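Local coordinates for odorant-binding protein (Phormia regina, PDB 5DIC) that binds fatty acids, here palmitic acid, and as an odorant-binding protein from the blowfly oral disk probably solubilises or carries them, at residues I56-D61 / L70-P75. Residues are numbered along the deposited sequence; the frame is centred on the assembly and turned at random.
With PLM (palmitic acid), chain B.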
ATOM      1  N   ILE A  56      -3.083   5.625   5.397  1.00 10.90           N
ATOM      2  CA  ILE A  56      -3.316   6.628   4.359  1.00 12.25           C
ATOM      3  C   ILE A  56      -4.764   6.616   3.866  1.00 12.67           C
ATOM      4  O   ILE A  56      -5.088   7.393   2.971  1.00 14.55           O
ATOM      5  CB  ILE A  56      -2.318   6.530   3.193  1.00 12.03           C
ATOM      6  CG1 ILE A  56      -2.518   5.274   2.348  1.00 11.92           C
ATOM      7  CG2 ILE A  56      -0.895   6.604   3.705  1.00 13.66           C
ATOM      8  CD1 ILE A  56      -1.773   5.307   1.030  1.00 12.73           C
ATOM      9  N   GLY A  57      -5.631   5.792   4.468  1.00 11.39           N
ATOM     10  CA  GLY A  57      -7.039   5.855   4.180  1.00 11.64           C
ATOM     11  C   GLY A  57      -7.480   5.038   2.984  1.00 11.00           C
ATOM     12  O   GLY A  57      -8.641   5.164   2.559  1.00 12.18           O
ATOM     13  N   THR A  58      -6.627   4.161   2.449  1.00 10.32           N
ATOM     14  CA  THR A  58      -6.962   3.395   1.268  1.00 10.39           C
ATOM     15  C   THR A  58      -7.507   1.989   1.532  1.00 10.05           C
ATOM     16  O   THR A  58      -8.010   1.345   0.608  1.00 11.01           O
ATOM     17  CB  THR A  58      -5.758   3.294   0.292  1.00 10.59           C
ATOM     18  OG1 THR A  58      -4.642   2.629   0.909  1.00 11.03           O
ATOM     19  CG2 THR A  58      -5.385   4.676  -0.263  1.00 12.05           C
ATOM     20  N   LEU A  59      -7.390   1.514   2.760  1.00 10.34           N
ATOM     21  CA  LEU A  59      -7.779   0.164   3.114  1.00 10.89           C
ATOM     22  C   LEU A  59      -8.370   0.161   4.502  1.00 10.76           C
ATOM     23  O   LEU A  59      -7.837   0.800   5.404  1.00 11.72           O
ATOM     24  CB  LEU A  59      -6.551  -0.753   3.085  1.00 11.00           C
ATOM     25  CG  LEU A  59      -6.776  -2.249   3.295  1.00 11.49           C
ATOM     26  CD1 LEU A  59      -7.507  -2.861   2.127  1.00 12.41           C
ATOM     27  CD2 LEU A  59      -5.460  -2.980   3.547  1.00 12.72           C
ATOM     28  N   LYS A  60      -9.499  -0.518   4.667  1.00 11.09           N
ATOM     29  CA  LYS A  60     -10.114  -0.622   5.993  1.00 12.13           C
ATOM     30  C   LYS A  60     -10.785  -1.975   6.100  1.00 12.26           C
ATOM     31  O   LYS A  60     -11.628  -2.310   5.260  1.00 12.90           O
ATOM     32  CB  LYS A  60     -11.118   0.492   6.214  1.00 13.48           C
ATOM     33  CG  LYS A  60     -11.825   0.403   7.536  1.00 16.82           C
ATOM     34  CD  LYS A  60     -12.797   1.566   7.715  1.00 22.15           C
ATOM     35  CE  LYS A  60     -13.455   1.548   9.081  1.00 26.05           C
ATOM     36  NZ  LYS A  60     -12.691   2.334  10.095  1.00 39.03           N
ATOM     37  N   ASP A  61     -10.389  -2.781   7.076  1.00 13.13           N
ATOM     38  CA  ASP A  61     -11.019  -4.119   7.266  1.00 13.47           C
ATOM     39  C   ASP A  61     -10.951  -4.962   6.002  1.00 13.30           C
ATOM     40  O   ASP A  61     -11.888  -5.681   5.679  1.00 15.14           O
ATOM     41  CB  ASP A  61     -12.453  -3.964   7.775  1.00 15.67           C
ATOM     42  CG  ASP A  61     -12.527  -3.279   9.106  1.00 19.77           C
ATOM     43  OD1 ASP A  61     -11.538  -3.265   9.869  1.00 21.49           O
ATOM     44  OD2 ASP A  61     -13.614  -2.745   9.399  1.00 22.22           O
ATOM     45  N   LEU A  70      -8.814   6.669  -5.759  1.00 11.54           N
ATOM     46  CA  LEU A  70      -8.969   7.548  -6.907  1.00 12.58           C
ATOM     47  C   LEU A  70      -8.389   8.936  -6.675  1.00 13.81           C
ATOM     48  O   LEU A  70      -7.708   9.489  -7.544  1.00 14.52           O
ATOM     49  CB  LEU A  70     -10.449   7.651  -7.297  1.00 13.98           C
ATOM     50  CG  LEU A  70     -10.993   6.387  -7.965  1.00 16.14           C
ATOM     51  CD1 LEU A  70     -12.508   6.353  -7.851  1.00 17.53           C
ATOM     52  CD2 LEU A  70     -10.583   6.288  -9.428  1.00 16.90           C
ATOM     53  N   GLU A  71      -8.652   9.516  -5.524  1.00 13.40           N
ATOM     54  CA  GLU A  71      -8.118  10.855  -5.244  1.00 15.37           C
ATOM     55  C   GLU A  71      -6.596  10.879  -5.347  1.00 14.69           C
ATOM     56  O   GLU A  71      -6.013  11.827  -5.885  1.00 15.79           O
ATOM     57  CB  GLU A  71      -8.525  11.350  -3.866  1.00 17.77           C
ATOM     58  CG  GLU A  71      -8.060  12.773  -3.520  1.00 29.27           C
ATOM     59  CD  GLU A  71      -8.781  13.853  -4.298  1.00 38.45           C
ATOM     60  OE1 GLU A  71      -9.904  13.611  -4.791  1.00 47.48           O
ATOM     61  OE2 GLU A  71      -8.222  14.964  -4.391  1.00 60.52           O
ATOM     62  N   LYS A  72      -5.969   9.841  -4.819  1.00 13.35           N
ATOM     63  CA  LYS A  72      -4.522   9.798  -4.756  1.00 13.76           C
ATOM     64  C   LYS A  72      -3.854   9.388  -6.048  1.00 13.43           C
ATOM     65  O   LYS A  72      -2.739   9.837  -6.337  1.00 15.46           O
ATOM     66  CB  LYS A  72      -4.045   8.971  -3.586  1.00 14.36           C
ATOM     67  CG  LYS A  72      -4.430   9.590  -2.242  1.00 16.43           C
ATOM     68  CD  LYS A  72      -3.894   8.769  -1.077  1.00 19.19           C
ATOM     69  CE  LYS A  72      -4.359   9.312   0.242  1.00 24.48           C
ATOM     70  NZ  LYS A  72      -3.629  10.523   0.637  1.00 27.99           N
ATOM     71  N   LEU A  73      -4.476   8.505  -6.833  1.00 12.11           N
ATOM     72  CA  LEU A  73      -3.833   7.944  -7.998  1.00 12.00           C
ATOM     73  C   LEU A  73      -4.342   8.471  -9.328  1.00 11.38           C
ATOM     74  O   LEU A  73      -3.598   8.437 -10.317  1.00 12.20           O
ATOM     75  CB  LEU A  73      -3.954   6.425  -8.032  1.00 11.56           C
ATOM     76  CG  LEU A  73      -3.337   5.638  -6.894  1.00 13.52           C
ATOM     77  CD1 LEU A  73      -3.515   4.161  -7.180  1.00 14.92           C
ATOM     78  CD2 LEU A  73      -1.869   5.973  -6.731  1.00 14.80           C
ATOM     79  N   SER A  74      -5.579   8.953  -9.398  1.00 11.89           N
ATOM     80  CA  SER A  74      -6.127   9.353 -10.711  1.00 12.49           C
ATOM     81  C   SER A  74      -5.339  10.475 -11.393  1.00 11.17           C
ATOM     82  O   SER A  74      -5.127  10.406 -12.588  1.00 11.97           O
ATOM     83  CB  SER A  74      -7.617   9.717 -10.654  1.00 14.60           C
ATOM     84  OG  SER A  74      -8.392   8.577 -10.377  1.00 17.10           O
ATOM     85  N   PRO A  75      -4.911  11.511 -10.648  1.00 11.71           N
ATOM     86  CA  PRO A  75      -4.252  12.612 -11.365  1.00 12.28           C
ATOM     87  C   PRO A  75      -3.045  12.168 -12.172  1.00 12.12           C
ATOM     88  O   PRO A  75      -2.858  12.635 -13.302  1.00 12.61           O
ATOM     89  CB  PRO A  75      -3.935  13.615 -10.246  1.00 13.19           C
ATOM     90  CG  PRO A  75      -5.048  13.371  -9.233  1.00 13.53           C
ATOM     91  CD  PRO A  75      -5.190  11.860  -9.246  1.00 13.04           C
TER
HETATM   92  C1  PLM B 201      -0.233   9.891   2.099  1.00 22.05           C
HETATM   93  O1  PLM B 201      -1.189   9.802   1.284  1.00 27.33           O
HETATM   94  O2  PLM B 201      -0.416   9.964   3.327  1.00 22.93           O
HETATM   95  C2  PLM B 201       1.208   9.856   1.654  1.00 23.19           C
HETATM   96  C3  PLM B 201       1.369   9.516   0.179  1.00 26.37           C
HETATM   97  C4  PLM B 201       1.076   8.054  -0.091  1.00 29.05           C
HETATM   98  C5  PLM B 201       1.601   7.700  -1.470  1.00 39.22           C
HETATM   99  C6  PLM B 201       1.062   6.367  -1.933  1.00 37.17           C
HETATM  100  C7  PLM B 201      -0.376   6.506  -2.379  1.00 29.01           C
HETATM  101  C8  PLM B 201      -0.738   5.193  -3.024  1.00 27.89           C
HETATM  102  C9  PLM B 201      -2.236   5.041  -2.922  1.00 25.13           C
HETATM  103  CA  PLM B 201      -2.820   3.945  -3.799  1.00 34.89           C
HETATM  104  CB  PLM B 201      -3.384   2.747  -3.063  1.00 28.87           C
HETATM  105  CC  PLM B 201      -3.467   1.514  -3.957  1.00 25.58           C
HETATM  106  CD  PLM B 201      -2.896   0.283  -3.256  1.00 21.84           C
HETATM  107  CE  PLM B 201      -3.712  -0.163  -2.027  1.00 20.15           C
HETATM  108  CF  PLM B 201      -3.168  -1.482  -1.448  1.00 19.44           C
HETATM  109  CG  PLM B 201      -3.955  -2.046  -0.274  1.00 20.86           C
HETATM  110  O   HOH W   1      -5.174  10.216   3.366  1.00 29.86           O
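The fatty-acid pocket of this PBP/GOBP-family protein has part of its wall here, where I56 and T58, following helix 43-55, meet K72 of helix 66-77 beside a palmitate whose carboxylate lies at K72 and I56 and whose alkyl chain runs on past T58 to L73. K72 makes the direct contacts, its CE 3.4 Å from I56 O and its CD 4.4 Å from T58 CG2. Its chain runs extended as far as CE and then bends (chi4 -76°), which carries NZ to the carboxylate: K72 NZ donates a hydrogen bond to palmitate O1 at 2.6 Å. A water bridges the two segments, donating to I56 O and accepting from K72 NZ. After that carbonyl G57, with positive phi and two bonds back into the last turn, ends the helix in a Schellman motif. The I56 side chain touches the head and the middle of the ligand, CG2 3.4 Å from palmitate O2 and CD1 at C7 and C9. Farther down, T58 CG2 and both methyls of L73 pack on the chain, while T58 OG1 is hydrogen-bonded to F53 O; a second palmitic acid also touches L73. K72 would probably favour the ionised acid, and a polar grip at the head with a hydrocarbon wall along the chain suits a fatty acid.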